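Alpha-1,2-mannosidase (Trichoderma reesei, PDB 1HCU) hydrolyses alpha-1,2-linked mannose residues and probably trims high-mannose N-glycans down to the five-mannose form, with calcium as cofactor. Local coordinates at residues P13-A18 against L413-L418; A21-S26 against E456-A461; S180-W185 against I252-Y257; T186-L191 against P195-L200; T301-G306 against T362-S367. All blocks are in the same frame, centred on the assembly; numbering follows the deposited sequence.

Interaction 1 of 5, residues P13-A18 against L413-L418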
# COMPACT_ATOMS: atom_id res chain seq x y z
N PRO A 13 2.73 25.60 0.63
CA PRO A 13 1.49 25.81 1.37
C PRO A 13 0.23 25.76 0.51
O PRO A 13 -0.76 25.13 0.88
CB PRO A 13 1.70 27.17 2.03
CG PRO A 13 2.61 27.87 1.06
CD PRO A 13 3.60 26.78 0.72
N THR A 14 0.28 26.41 -0.65
CA THR A 14 -0.88 26.43 -1.54
C THR A 14 -1.27 25.02 -1.99
O THR A 14 -2.45 24.65 -1.97
CB THR A 14 -0.61 27.31 -2.77
OG1 THR A 14 -0.47 28.67 -2.35
CG2 THR A 14 -1.76 27.21 -3.77
N ARG A 15 -0.28 24.24 -2.39
CA ARG A 15 -0.49 22.87 -2.84
C ARG A 15 -1.01 21.97 -1.71
O ARG A 15 -2.00 21.25 -1.89
CB ARG A 15 0.83 22.33 -3.39
CG ARG A 15 0.79 21.93 -4.85
CD ARG A 15 1.34 22.98 -5.80
NE ARG A 15 2.50 22.44 -6.50
CZ ARG A 15 2.93 22.83 -7.69
NH1 ARG A 15 4.00 22.26 -8.22
NH2 ARG A 15 2.30 23.79 -8.35
N ALA A 16 -0.36 22.02 -0.55
CA ALA A 16 -0.77 21.22 0.60
C ALA A 16 -2.20 21.52 1.01
O ALA A 16 -2.96 20.62 1.37
CB ALA A 16 0.19 21.46 1.78
N ALA A 17 -2.57 22.80 0.97
CA ALA A 17 -3.92 23.22 1.33
C ALA A 17 -4.94 22.58 0.40
O ALA A 17 -6.01 22.16 0.86
CB ALA A 17 -4.03 24.76 1.27
N ALA A 18 -4.62 22.50 -0.89
CA ALA A 18 -5.54 21.89 -1.85
C ALA A 18 -5.83 20.43 -1.50
O ALA A 18 -6.98 19.98 -1.52
CB ALA A 18 -4.99 21.99 -3.26
N LEU A 413 5.44 16.87 -10.59
CA LEU A 413 4.85 15.67 -11.17
C LEU A 413 3.69 15.20 -10.31
O LEU A 413 2.61 14.90 -10.82
CB LEU A 413 5.90 14.56 -11.30
CG LEU A 413 7.07 14.91 -12.22
CD1 LEU A 413 8.05 13.75 -12.24
CD2 LEU A 413 6.57 15.24 -13.63
N ALA A 414 3.91 15.16 -8.99
CA ALA A 414 2.87 14.73 -8.06
C ALA A 414 1.65 15.65 -8.18
O ALA A 414 0.50 15.19 -8.17
CB ALA A 414 3.40 14.76 -6.63
N TRP A 415 1.92 16.95 -8.29
CA TRP A 415 0.88 17.96 -8.42
C TRP A 415 0.09 17.70 -9.69
O TRP A 415 -1.14 17.80 -9.71
CB TRP A 415 1.50 19.36 -8.45
CG TRP A 415 0.49 20.46 -8.57
CD1 TRP A 415 0.45 21.43 -9.54
CD2 TRP A 415 -0.62 20.71 -7.70
NE1 TRP A 415 -0.62 22.26 -9.32
CE2 TRP A 415 -1.29 21.84 -8.21
CE3 TRP A 415 -1.11 20.09 -6.55
CZ2 TRP A 415 -2.43 22.37 -7.59
CZ3 TRP A 415 -2.25 20.61 -5.94
CH2 TRP A 415 -2.90 21.74 -6.46
N GLU A 416 0.80 17.38 -10.77
CA GLU A 416 0.13 17.09 -12.03
C GLU A 416 -0.73 15.84 -11.83
O GLU A 416 -1.82 15.74 -12.40
CB GLU A 416 1.14 16.85 -13.15
CG GLU A 416 1.85 18.11 -13.63
CD GLU A 416 3.05 17.80 -14.52
OE1 GLU A 416 2.96 16.86 -15.34
OE2 GLU A 416 4.08 18.51 -14.39
N ALA A 417 -0.24 14.91 -11.01
CA ALA A 417 -0.97 13.67 -10.73
C ALA A 417 -2.23 13.95 -9.90
O ALA A 417 -3.32 13.50 -10.28
CB ALA A 417 -0.06 12.67 -10.01
N LEU A 418 -2.10 14.68 -8.79
CA LEU A 418 -3.26 15.00 -7.96
C LEU A 418 -4.29 15.77 -8.80
O LEU A 418 -5.47 15.42 -8.79
CB LEU A 418 -2.89 15.84 -6.72
CG LEU A 418 -4.13 16.28 -5.90
CD1 LEU A 418 -4.41 15.29 -4.78
CD2 LEU A 418 -3.94 17.67 -5.34

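Interaction 2 of 5, residues A21-S26 against E456-A461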
# COMPACT_ATOMS: atom_id res chain seq x y z
N ALA A 21 -7.92 20.23 1.44
CA ALA A 21 -9.29 20.57 1.06
C ALA A 21 -10.01 19.37 0.44
O ALA A 21 -11.21 19.17 0.68
CB ALA A 21 -9.28 21.76 0.08
N ALA A 22 -9.30 18.58 -0.37
CA ALA A 22 -9.90 17.39 -0.98
C ALA A 22 -10.23 16.36 0.09
O ALA A 22 -11.23 15.64 -0.00
CB ALA A 22 -8.94 16.78 -2.01
N PHE A 23 -9.38 16.28 1.12
CA PHE A 23 -9.62 15.36 2.21
C PHE A 23 -10.85 15.81 3.00
O PHE A 23 -11.72 15.01 3.32
CB PHE A 23 -8.37 15.28 3.12
CG PHE A 23 -8.52 14.35 4.29
CD1 PHE A 23 -9.17 14.76 5.46
CD2 PHE A 23 -8.03 13.05 4.23
CE1 PHE A 23 -9.33 13.90 6.54
CE2 PHE A 23 -8.19 12.17 5.31
CZ PHE A 23 -8.84 12.59 6.47
N GLN A 24 -10.93 17.11 3.29
CA GLN A 24 -12.05 17.68 4.03
C GLN A 24 -13.39 17.33 3.36
O GLN A 24 -14.33 16.85 4.01
CB GLN A 24 -11.90 19.21 4.11
CG GLN A 24 -12.97 19.90 4.97
CD GLN A 24 -12.79 19.63 6.45
OE1 GLN A 24 -13.77 19.46 7.17
NE2 GLN A 24 -11.55 19.61 6.91
N THR A 25 -13.46 17.58 2.05
CA THR A 25 -14.66 17.29 1.26
C THR A 25 -15.03 15.80 1.36
O THR A 25 -16.16 15.44 1.70
CB THR A 25 -14.40 17.68 -0.22
OG1 THR A 25 -14.11 19.08 -0.29
CG2 THR A 25 -15.61 17.36 -1.08
N SER A 26 -14.05 14.94 1.06
CA SER A 26 -14.23 13.50 1.13
C SER A 26 -14.75 13.07 2.51
O SER A 26 -15.67 12.25 2.61
CB SER A 26 -12.89 12.81 0.83
OG SER A 26 -12.36 13.26 -0.41
N GLU A 456 -4.02 6.68 2.02
CA GLU A 456 -2.83 6.73 1.19
C GLU A 456 -2.69 7.83 0.15
O GLU A 456 -1.78 8.65 0.22
CB GLU A 456 -2.67 5.38 0.49
CG GLU A 456 -2.68 4.18 1.41
CD GLU A 456 -2.20 2.92 0.70
OE1 GLU A 456 -3.05 2.04 0.40
OE2 GLU A 456 -0.99 2.82 0.44
N ALA A 457 -3.57 7.83 -0.85
CA ALA A 457 -3.47 8.84 -1.89
C ALA A 457 -3.39 10.25 -1.32
O ALA A 457 -2.48 11.00 -1.66
CB ALA A 457 -4.65 8.71 -2.84
N LEU A 458 -4.33 10.61 -0.44
CA LEU A 458 -4.34 11.96 0.13
C LEU A 458 -3.20 12.21 1.12
O LEU A 458 -2.75 13.34 1.29
CB LEU A 458 -5.70 12.24 0.78
CG LEU A 458 -6.88 12.36 -0.20
CD1 LEU A 458 -8.20 12.53 0.56
CD2 LEU A 458 -6.66 13.56 -1.11
N LYS A 459 -2.72 11.14 1.75
CA LYS A 459 -1.62 11.22 2.70
C LYS A 459 -0.30 11.52 1.98
O LYS A 459 0.39 12.48 2.32
CB LYS A 459 -1.52 9.89 3.48
CG LYS A 459 -0.29 9.76 4.37
CD LYS A 459 -0.59 10.07 5.80
CE LYS A 459 -0.71 8.81 6.67
NZ LYS A 459 -1.89 7.95 6.36
N TYR A 460 0.06 10.72 0.98
CA TYR A 460 1.31 10.96 0.27
C TYR A 460 1.27 12.29 -0.49
O TYR A 460 2.27 13.02 -0.51
CB TYR A 460 1.62 9.81 -0.70
CG TYR A 460 2.01 8.51 0.00
CD1 TYR A 460 3.12 8.45 0.85
CD2 TYR A 460 1.25 7.36 -0.17
CE1 TYR A 460 3.45 7.27 1.52
CE2 TYR A 460 1.57 6.17 0.49
CZ TYR A 460 2.67 6.13 1.34
OH TYR A 460 2.97 4.96 2.01
N ALA A 461 0.13 12.61 -1.10
CA ALA A 461 -0.01 13.86 -1.84
C ALA A 461 0.24 15.06 -0.93
O ALA A 461 0.93 16.01 -1.30
CB ALA A 461 -1.41 13.95 -2.46

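Interaction 3 of 5, residues S180-W185 against I252-Y257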
# COMPACT_ATOMS: atom_id res chain seq x y z
N SER A 180 2.71 -9.80 4.88
CA SER A 180 2.34 -8.42 5.15
C SER A 180 1.68 -8.30 6.52
O SER A 180 0.85 -7.42 6.73
CB SER A 180 1.39 -7.90 4.08
OG SER A 180 2.04 -7.79 2.82
N LEU A 181 2.08 -9.17 7.45
CA LEU A 181 1.53 -9.17 8.80
C LEU A 181 2.58 -8.88 9.86
O LEU A 181 2.26 -8.39 10.96
CB LEU A 181 0.91 -10.53 9.09
CG LEU A 181 -0.06 -11.04 8.03
CD1 LEU A 181 -0.51 -12.46 8.37
CD2 LEU A 181 -1.24 -10.10 7.92
N VAL A 182 3.83 -9.19 9.54
CA VAL A 182 4.96 -9.03 10.45
C VAL A 182 5.17 -7.63 11.03
O VAL A 182 5.44 -7.49 12.22
CB VAL A 182 6.28 -9.53 9.79
CG1 VAL A 182 6.56 -8.77 8.49
CG2 VAL A 182 7.43 -9.38 10.75
N LEU A 183 5.04 -6.59 10.20
CA LEU A 183 5.24 -5.23 10.69
C LEU A 183 4.25 -4.85 11.79
O LEU A 183 4.65 -4.46 12.88
CB LEU A 183 5.10 -4.22 9.54
CG LEU A 183 5.98 -2.95 9.57
CD1 LEU A 183 5.36 -1.88 8.67
CD2 LEU A 183 6.13 -2.44 10.98
N GLU A 184 2.96 -4.98 11.52
CA GLU A 184 1.99 -4.58 12.53
C GLU A 184 1.86 -5.49 13.73
O GLU A 184 1.57 -5.03 14.83
CB GLU A 184 0.61 -4.27 11.92
CG GLU A 184 0.18 -5.01 10.67
CD GLU A 184 1.01 -4.67 9.44
OE1 GLU A 184 1.93 -5.45 9.11
OE2 GLU A 184 0.74 -3.63 8.80
N TRP A 185 2.10 -6.78 13.54
CA TRP A 185 2.02 -7.74 14.64
C TRP A 185 3.24 -7.62 15.56
O TRP A 185 3.13 -7.81 16.77
CB TRP A 185 1.86 -9.16 14.08
CG TRP A 185 0.45 -9.43 13.63
CD1 TRP A 185 -0.24 -8.78 12.64
CD2 TRP A 185 -0.48 -10.34 14.23
NE1 TRP A 185 -1.54 -9.24 12.59
CE2 TRP A 185 -1.71 -10.19 13.56
CE3 TRP A 185 -0.39 -11.26 15.28
CZ2 TRP A 185 -2.85 -10.94 13.90
CZ3 TRP A 185 -1.52 -12.01 15.62
CH2 TRP A 185 -2.73 -11.84 14.93
N ILE A 252 12.34 -5.01 3.56
CA ILE A 252 13.24 -3.89 3.84
C ILE A 252 12.65 -3.00 4.94
O ILE A 252 13.40 -2.38 5.70
CB ILE A 252 13.50 -3.05 2.57
CG1 ILE A 252 14.58 -2.00 2.83
CG2 ILE A 252 12.21 -2.40 2.11
CD1 ILE A 252 15.94 -2.57 3.16
N LYS A 253 11.33 -2.94 5.04
CA LYS A 253 10.71 -2.10 6.06
C LYS A 253 10.94 -2.63 7.47
O LYS A 253 11.00 -1.85 8.43
CB LYS A 253 9.22 -1.89 5.78
CG LYS A 253 8.98 -0.92 4.63
CD LYS A 253 7.52 -0.53 4.47
CE LYS A 253 7.34 0.52 3.38
NZ LYS A 253 5.91 0.93 3.24
N MET A 254 11.08 -3.94 7.60
CA MET A 254 11.34 -4.56 8.89
C MET A 254 12.76 -4.20 9.30
O MET A 254 13.06 -4.06 10.49
CB MET A 254 11.21 -6.09 8.81
CG MET A 254 9.78 -6.61 8.75
SD MET A 254 8.72 -5.82 10.00
CE MET A 254 9.27 -6.64 11.48
N TYR A 255 13.63 -4.03 8.31
CA TYR A 255 15.02 -3.67 8.58
C TYR A 255 15.09 -2.26 9.14
O TYR A 255 15.99 -1.94 9.92
CB TYR A 255 15.85 -3.75 7.30
CG TYR A 255 17.31 -3.38 7.49
CD1 TYR A 255 18.18 -4.19 8.23
CD2 TYR A 255 17.83 -2.24 6.89
CE1 TYR A 255 19.54 -3.87 8.36
CE2 TYR A 255 19.17 -1.90 7.01
CZ TYR A 255 20.02 -2.72 7.74
OH TYR A 255 21.35 -2.36 7.84
N LEU A 256 14.15 -1.41 8.73
CA LEU A 256 14.10 -0.04 9.22
C LEU A 256 13.55 -0.10 10.65
O LEU A 256 14.04 0.60 11.55
CB LEU A 256 13.16 0.81 8.35
CG LEU A 256 13.31 2.34 8.33
CD1 LEU A 256 12.03 3.00 7.80
CD2 LEU A 256 13.61 2.86 9.72
N TYR A 257 12.55 -0.96 10.86
CA TYR A 257 11.93 -1.10 12.17
C TYR A 257 12.94 -1.55 13.22
O TYR A 257 12.86 -1.15 14.38
CB TYR A 257 10.75 -2.09 12.11
CG TYR A 257 9.95 -2.13 13.40
CD1 TYR A 257 10.12 -3.17 14.32
CD2 TYR A 257 9.08 -1.08 13.74
CE1 TYR A 257 9.44 -3.16 15.55
CE2 TYR A 257 8.41 -1.07 14.96
CZ TYR A 257 8.59 -2.11 15.86
OH TYR A 257 7.93 -2.08 17.06

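Interaction 4 of 5, residues T186-L191 against P195-L200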
# COMPACT_ATOMS: atom_id res chain seq x y z
N THR A 186 4.40 -7.29 14.99
CA THR A 186 5.60 -7.12 15.81
C THR A 186 5.44 -5.81 16.57
O THR A 186 5.80 -5.72 17.74
CB THR A 186 6.89 -7.06 14.94
OG1 THR A 186 7.15 -8.35 14.38
CG2 THR A 186 8.08 -6.64 15.80
N ARG A 187 4.86 -4.82 15.91
CA ARG A 187 4.62 -3.51 16.53
C ARG A 187 3.68 -3.69 17.71
O ARG A 187 3.87 -3.09 18.77
CB ARG A 187 4.01 -2.54 15.50
CG ARG A 187 3.88 -1.10 16.00
CD ARG A 187 5.24 -0.59 16.45
NE ARG A 187 5.16 0.68 17.17
CZ ARG A 187 5.99 1.03 18.16
NH1 ARG A 187 6.94 0.18 18.55
NH2 ARG A 187 5.88 2.21 18.76
N LEU A 188 2.66 -4.52 17.54
CA LEU A 188 1.69 -4.77 18.60
C LEU A 188 2.37 -5.42 19.83
O LEU A 188 2.13 -4.99 20.96
CB LEU A 188 0.55 -5.66 18.08
CG LEU A 188 -0.64 -5.90 19.02
CD1 LEU A 188 -1.30 -4.58 19.36
CD2 LEU A 188 -1.64 -6.84 18.38
N SER A 189 3.21 -6.43 19.61
CA SER A 189 3.91 -7.08 20.72
C SER A 189 4.77 -6.08 21.48
O SER A 189 4.82 -6.10 22.70
CB SER A 189 4.84 -8.20 20.21
OG SER A 189 4.10 -9.29 19.70
N ASP A 190 5.45 -5.21 20.75
CA ASP A 190 6.30 -4.22 21.38
C ASP A 190 5.48 -3.22 22.20
O ASP A 190 5.92 -2.78 23.26
CB ASP A 190 7.13 -3.48 20.33
CG ASP A 190 8.30 -4.31 19.82
OD1 ASP A 190 9.01 -3.81 18.92
OD2 ASP A 190 8.50 -5.44 20.31
N LEU A 191 4.30 -2.89 21.71
CA LEU A 191 3.42 -1.94 22.39
C LEU A 191 2.68 -2.54 23.58
O LEU A 191 2.45 -1.86 24.58
CB LEU A 191 2.42 -1.37 21.40
CG LEU A 191 2.51 0.12 21.05
CD1 LEU A 191 3.92 0.63 21.21
CD2 LEU A 191 2.01 0.31 19.61
N PRO A 195 4.69 -11.01 23.60
CA PRO A 195 5.50 -11.54 22.50
C PRO A 195 4.79 -12.46 21.50
O PRO A 195 5.27 -12.63 20.37
CB PRO A 195 6.63 -12.28 23.23
CG PRO A 195 6.73 -11.56 24.53
CD PRO A 195 5.28 -11.38 24.90
N GLN A 196 3.66 -13.04 21.91
CA GLN A 196 2.91 -13.94 21.05
C GLN A 196 2.64 -13.39 19.63
O GLN A 196 2.91 -14.06 18.64
CB GLN A 196 1.58 -14.32 21.72
CG GLN A 196 0.75 -15.38 20.97
CD GLN A 196 -0.73 -15.48 21.44
OE1 GLN A 196 -1.48 -16.35 20.98
NE2 GLN A 196 -1.15 -14.58 22.34
N TYR A 197 2.15 -12.16 19.53
CA TYR A 197 1.83 -11.57 18.23
C TYR A 197 2.98 -11.63 17.24
O TYR A 197 2.82 -12.15 16.13
CB TYR A 197 1.34 -10.12 18.41
CG TYR A 197 0.21 -10.02 19.41
CD1 TYR A 197 -0.99 -10.70 19.20
CD2 TYR A 197 0.37 -9.31 20.60
CE1 TYR A 197 -2.00 -10.70 20.17
CE2 TYR A 197 -0.63 -9.29 21.57
CZ TYR A 197 -1.81 -10.00 21.35
OH TYR A 197 -2.78 -10.04 22.32
N ALA A 198 4.14 -11.12 17.64
CA ALA A 198 5.33 -11.14 16.79
C ALA A 198 5.76 -12.58 16.45
O ALA A 198 6.12 -12.87 15.30
CB ALA A 198 6.48 -10.41 17.48
N GLN A 199 5.72 -13.46 17.45
CA GLN A 199 6.11 -14.85 17.26
C GLN A 199 5.30 -15.54 16.16
O GLN A 199 5.85 -16.25 15.32
CB GLN A 199 5.93 -15.63 18.58
CG GLN A 199 7.00 -15.31 19.61
CD GLN A 199 6.65 -15.80 21.02
OE1 GLN A 199 7.48 -15.72 21.93
NE2 GLN A 199 5.44 -16.32 21.19
N LEU A 200 4.00 -15.30 16.18
CA LEU A 200 3.09 -15.88 15.20
C LEU A 200 3.38 -15.38 13.79
O LEU A 200 3.53 -16.18 12.86
CB LEU A 200 1.65 -15.54 15.59
CG LEU A 200 0.80 -16.61 16.28
CD1 LEU A 200 1.67 -17.69 16.92
CD2 LEU A 200 -0.10 -15.93 17.31

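Interaction 5 of 5, residues T301-G306 against T362-S367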
# COMPACT_ATOMS: atom_id res chain seq x y z
N THR A 301 9.83 -14.21 -18.35
CA THR A 301 9.16 -13.01 -17.86
C THR A 301 8.08 -12.55 -18.83
O THR A 301 8.15 -12.80 -20.02
CB THR A 301 10.17 -11.85 -17.64
OG1 THR A 301 10.77 -11.49 -18.89
CG2 THR A 301 11.27 -12.28 -16.67
N SER A 302 7.06 -11.88 -18.30
CA SER A 302 5.96 -11.41 -19.14
C SER A 302 5.83 -9.89 -19.07
O SER A 302 5.68 -9.32 -17.99
CB SER A 302 4.66 -12.08 -18.68
OG SER A 302 3.57 -11.60 -19.43
N PRO A 303 5.87 -9.21 -20.24
CA PRO A 303 5.77 -7.75 -20.40
C PRO A 303 4.44 -7.11 -19.97
O PRO A 303 3.85 -6.34 -20.72
CB PRO A 303 6.00 -7.55 -21.91
CG PRO A 303 6.65 -8.82 -22.37
CD PRO A 303 5.97 -9.88 -21.55
N ASN A 304 3.98 -7.42 -18.76
CA ASN A 304 2.74 -6.84 -18.24
C ASN A 304 2.92 -6.27 -16.83
O ASN A 304 3.69 -6.80 -16.02
CB ASN A 304 1.60 -7.87 -18.27
CG ASN A 304 1.94 -9.17 -17.55
OD1 ASN A 304 1.14 -10.11 -17.55
ND2 ASN A 304 3.12 -9.23 -16.94
N SER A 305 2.20 -5.19 -16.54
CA SER A 305 2.29 -4.56 -15.23
C SER A 305 1.06 -3.70 -14.98
O SER A 305 0.10 -3.74 -15.74
CB SER A 305 3.57 -3.73 -15.16
OG SER A 305 3.94 -3.44 -13.82
N GLY A 306 1.07 -2.93 -13.90
CA GLY A 306 -0.09 -2.11 -13.61
C GLY A 306 0.16 -1.14 -12.48
O GLY A 306 1.28 -1.03 -11.99
N THR A 362 13.84 -9.44 -25.52
CA THR A 362 13.37 -10.75 -25.94
C THR A 362 12.28 -10.73 -26.99
O THR A 362 11.85 -11.78 -27.46
CB THR A 362 12.84 -11.56 -24.76
OG1 THR A 362 12.23 -12.76 -25.25
CG2 THR A 362 11.81 -10.77 -23.98
N GLY A 363 11.82 -9.54 -27.36
CA GLY A 363 10.75 -9.46 -28.35
C GLY A 363 9.44 -10.00 -27.80
O GLY A 363 8.42 -9.98 -28.48
N ALA A 364 9.47 -10.46 -26.55
CA ALA A 364 8.27 -11.01 -25.90
C ALA A 364 7.17 -9.96 -25.78
O ALA A 364 7.35 -8.79 -26.10
CB ALA A 364 8.62 -11.54 -24.52
N GLY A 365 6.02 -10.40 -25.29
CA GLY A 365 4.91 -9.49 -25.14
C GLY A 365 4.01 -9.66 -26.34
O GLY A 365 4.42 -10.20 -27.37
N GLY A 366 2.78 -9.18 -26.22
CA GLY A 366 1.88 -9.34 -27.33
C GLY A 366 2.10 -8.37 -28.47
O GLY A 366 3.20 -8.15 -28.97
N SER A 367 0.99 -7.79 -28.87
CA SER A 367 0.97 -6.82 -29.93
C SER A 367 -0.18 -5.89 -29.57
O SER A 367 -1.27 -6.33 -29.21
CB SER A 367 0.70 -7.50 -31.27
OG SER A 367 0.82 -6.57 -32.34
O HOH W 1 2.43 -7.36 -23.47

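Interaction 1 of 5, residues P13-A18 against L413-L418
The guanidinium of Arg15 lies flat on the indole of Trp415. The two planes are only 9° apart, and their centres are 3.7 Å from each other. The charged end sits over the five-membered ring, with CZ of Arg15 27° off the normal of that Trp415 ring. This is a cation-pi contact over the face. The aliphatic part of the arginine runs across the same face, and its CG comes over the six-membered ring. The very short approach of that carbon is doubtful in the model. Bends at chi2 and chi3 bring the guanidinium down flat on the indole. Trp415 has CG opposite its own backbone N (chi1 -180°), and the ring reaches across to helix 13-33. At the edge of the indole, near its plane, Ala18 CB meets Trp415 CH2 at 3.8 Å. No hydrogen bond joins the two segments. Arg15 NH1 is instead paired with Asp412 in a salt bridge, which probably steadies the guanidinium in its stacked position. Arg15 and Ala16 also touch Phe465 of helix 451-465. The arrangement is a surface arginine-tryptophan stack. It joins the start of helix 13-33 to helix 408-425 at the surface of the glycosyl hydrolase family 47 (alpha/alpha)7 barrel.

Interaction 2 of 5, residues A21-S26 against E456-A461
The Phe23 ring is met obliquely by Leu458, whose CD1 lies 3.7 Å from Phe23 CD2. Phe454 makes an edge-to-face contact with the same ring. Thr64 and Ala65 of helix 56-67 also touch Phe23. Leu458 does all the touching from its own segment. Its CD1 reaches the backbone as well, 3.6 Å from Phe23 CA. The other methyl, CD2, packs on Ala22 CB at 4.0 Å. The branch of the leucine is thus spread over two neighbouring residues of helix 21-26. Phe23 has CG opposite its backbone N (chi1 180°), which sets its CD2 against the leucine methyl. Ser26 stands farther off, yet its polar end is well satisfied. Its OG donates to Ala22 O at 2.7 Å, one turn back, and is also hydrogen-bonded to Trp453 NE1. Ala22 O accepts Ser26 N too, and the two donors come from opposite faces of the carbonyl plane. The axes of 21-26 and 456-461 approach to 10.4 Å and run nearly antiparallel, at 156°. This is buried apolar packing of antiparallel helices. It brings the first long helix against the last one, consistent with closure of the (alpha/alpha)7 barrel of glycosyl hydrolase family 47.

Interaction 3 of 5, residues S180-W185 against I252-Y257
The backbones come nearest at Leu183 and Met254, whose CA atoms are 6.4 Å apart, just after helix 182-192 begins. Side chains fill the rest, and no hydrogen bond crosses between the two segments. Met254 does most of the work. Its chain starts beside its own backbone N (chi1 -76°) and bends again at chi2 (-47°) and chi3 (-75°). This folded shape carries the sulfur over the main chain of the other helix, with SD 3.6 Å from Leu183 CA. The terminal methyl then lies against Val182, CE to CG2 3.4 Å. The second valine methyl, CG1, rests on Met254 CG at 3.9 Å. Leu183 passes the sulfur on its way out, and its CD2 reaches Tyr257 CD2 at 4.3 Å, a loose contact oblique to the ring. The hydroxyl of Tyr257 is hydrogen-bonded to both Asp190 and Arg187, which should fix the ring beside Leu183. Phe262 and Tyr265 add further cover to Met254. Lys253 turns its amine away, to Glu249 and to Phe483 O. Leu183 also touches Asn484. The leucine side chain lies about 7 Å from that of Thr485, a calcium-binding residue, and about 10 Å from the bound calcium ion. The contact is apolar helix-helix packing in the core of the helical barrel, close to the calcium site.

Interaction 4 of 5, residues T186-L191 against P195-L200
Ser189 OG accepts a hydrogen bond from Ala198 N, 2.8 Å long with an N-H...O angle of 152°. It is the one hydrogen bond between the two segments. The same OG lies 3.2 Å from Tyr197 CB, at the edge of the ring and near its plane. Leu188 takes the face: its CD2 stands over the centre of the Tyr197 ring at 3.8 Å, 12° off the normal, in a CH-pi contact. Small residues let the backbones close in. Thr186 and Ala198 have CA atoms 4.1 Å apart, and Ala198 CB touches Thr186 OG1. The next shell sets these groups in place. Ser189 keeps OG beside its own backbone N (chi1 -69°), and the oxygen is also hydrogen-bonded to Asn194 O. Thr186 OG1 is bonded to Val182 O. The Tyr197 hydroxyl is held by Asn142 and Gln138 of helix 127-144, whose Ala141 touches both Leu188 and Tyr197. An alanine in place of Tyr197 is likely to leave Leu188 without the ring face it rests on, and Asn142 and Gln138 without their hydroxyl partner. The axes of 186-191 and 196-200 come within 7.3 Å and are nearly antiparallel. With three residues between the segments, this is a tight helical hairpin, formed where helix 182-192 turns into helix 196-209.

Interaction 5 of 5, residues T301-G306 against T362-S367
The apolar contacts all come from the ring of Pro303. Its CG leads, 3.3 Å from Gly365 CA and 3.4 Å from Gly365 N. CB and CD of the proline sit a little farther from the same glycine. Ala364 adds its methyl, with CB 4.0 Å from Pro303 CG. The ring therefore packs against bare main chain more than against side chains. Gly365 leaves no room for more: a CB there would fall too near Pro303 CG, and also against the preceding carbonyl oxygen.

Direct polar bonds between the two segments are absent. One water bridges them, donating to Pro303 O at 3.3 Å and accepting from Gly366 N at the same distance. The second of these bonds is weak.

Within segment 301-306 the backbone makes its own tight bend. Asn304 N donates to Ser302 O at 2.7 Å, with Pro303 at the centre of an inverse gamma turn. The bend pushes the proline ring out toward residues 364-365. Trp357 and Asp359 touch the ring as well. An alanine at Pro303 would probably open a gap beside Gly365 and leave the turn less rigid. The loop 362-367 touches crystal neighbours, so its exact course may depend partly on the lattice.

Ser302 and Ser305 are hydrogen-bonded through their backbones to Ser295 and Phe355 on either side in the sheet. The arrangement is a gamma-turn break in a strand of an antiparallel beta-sheet, with a glycine-rich surface loop lying against it.

Overall arrangement
Helix 13-33 opens the chain and takes part in two contacts. Interaction 1 closes a loop to helix 408-425. Interaction 2 closes one to helix 451-465. These two loops cross, and Leu418 touches Ala461 where they meet. All the other contacts nest inside both. Interaction 3 joins helix 182-192 to helix 245-257. Interaction 4, the short hairpin 186-200, is nested inside it and shares helix 182-192. Interaction 5 follows in series and fastens a surface loop to the beta-sheet. Its centre is about 41 Å from that of interaction 4. Interactions 1 and 2 thus tie the N-terminal helix to two late helices, while interactions 3 and 4 bind a mid-chain group of helices.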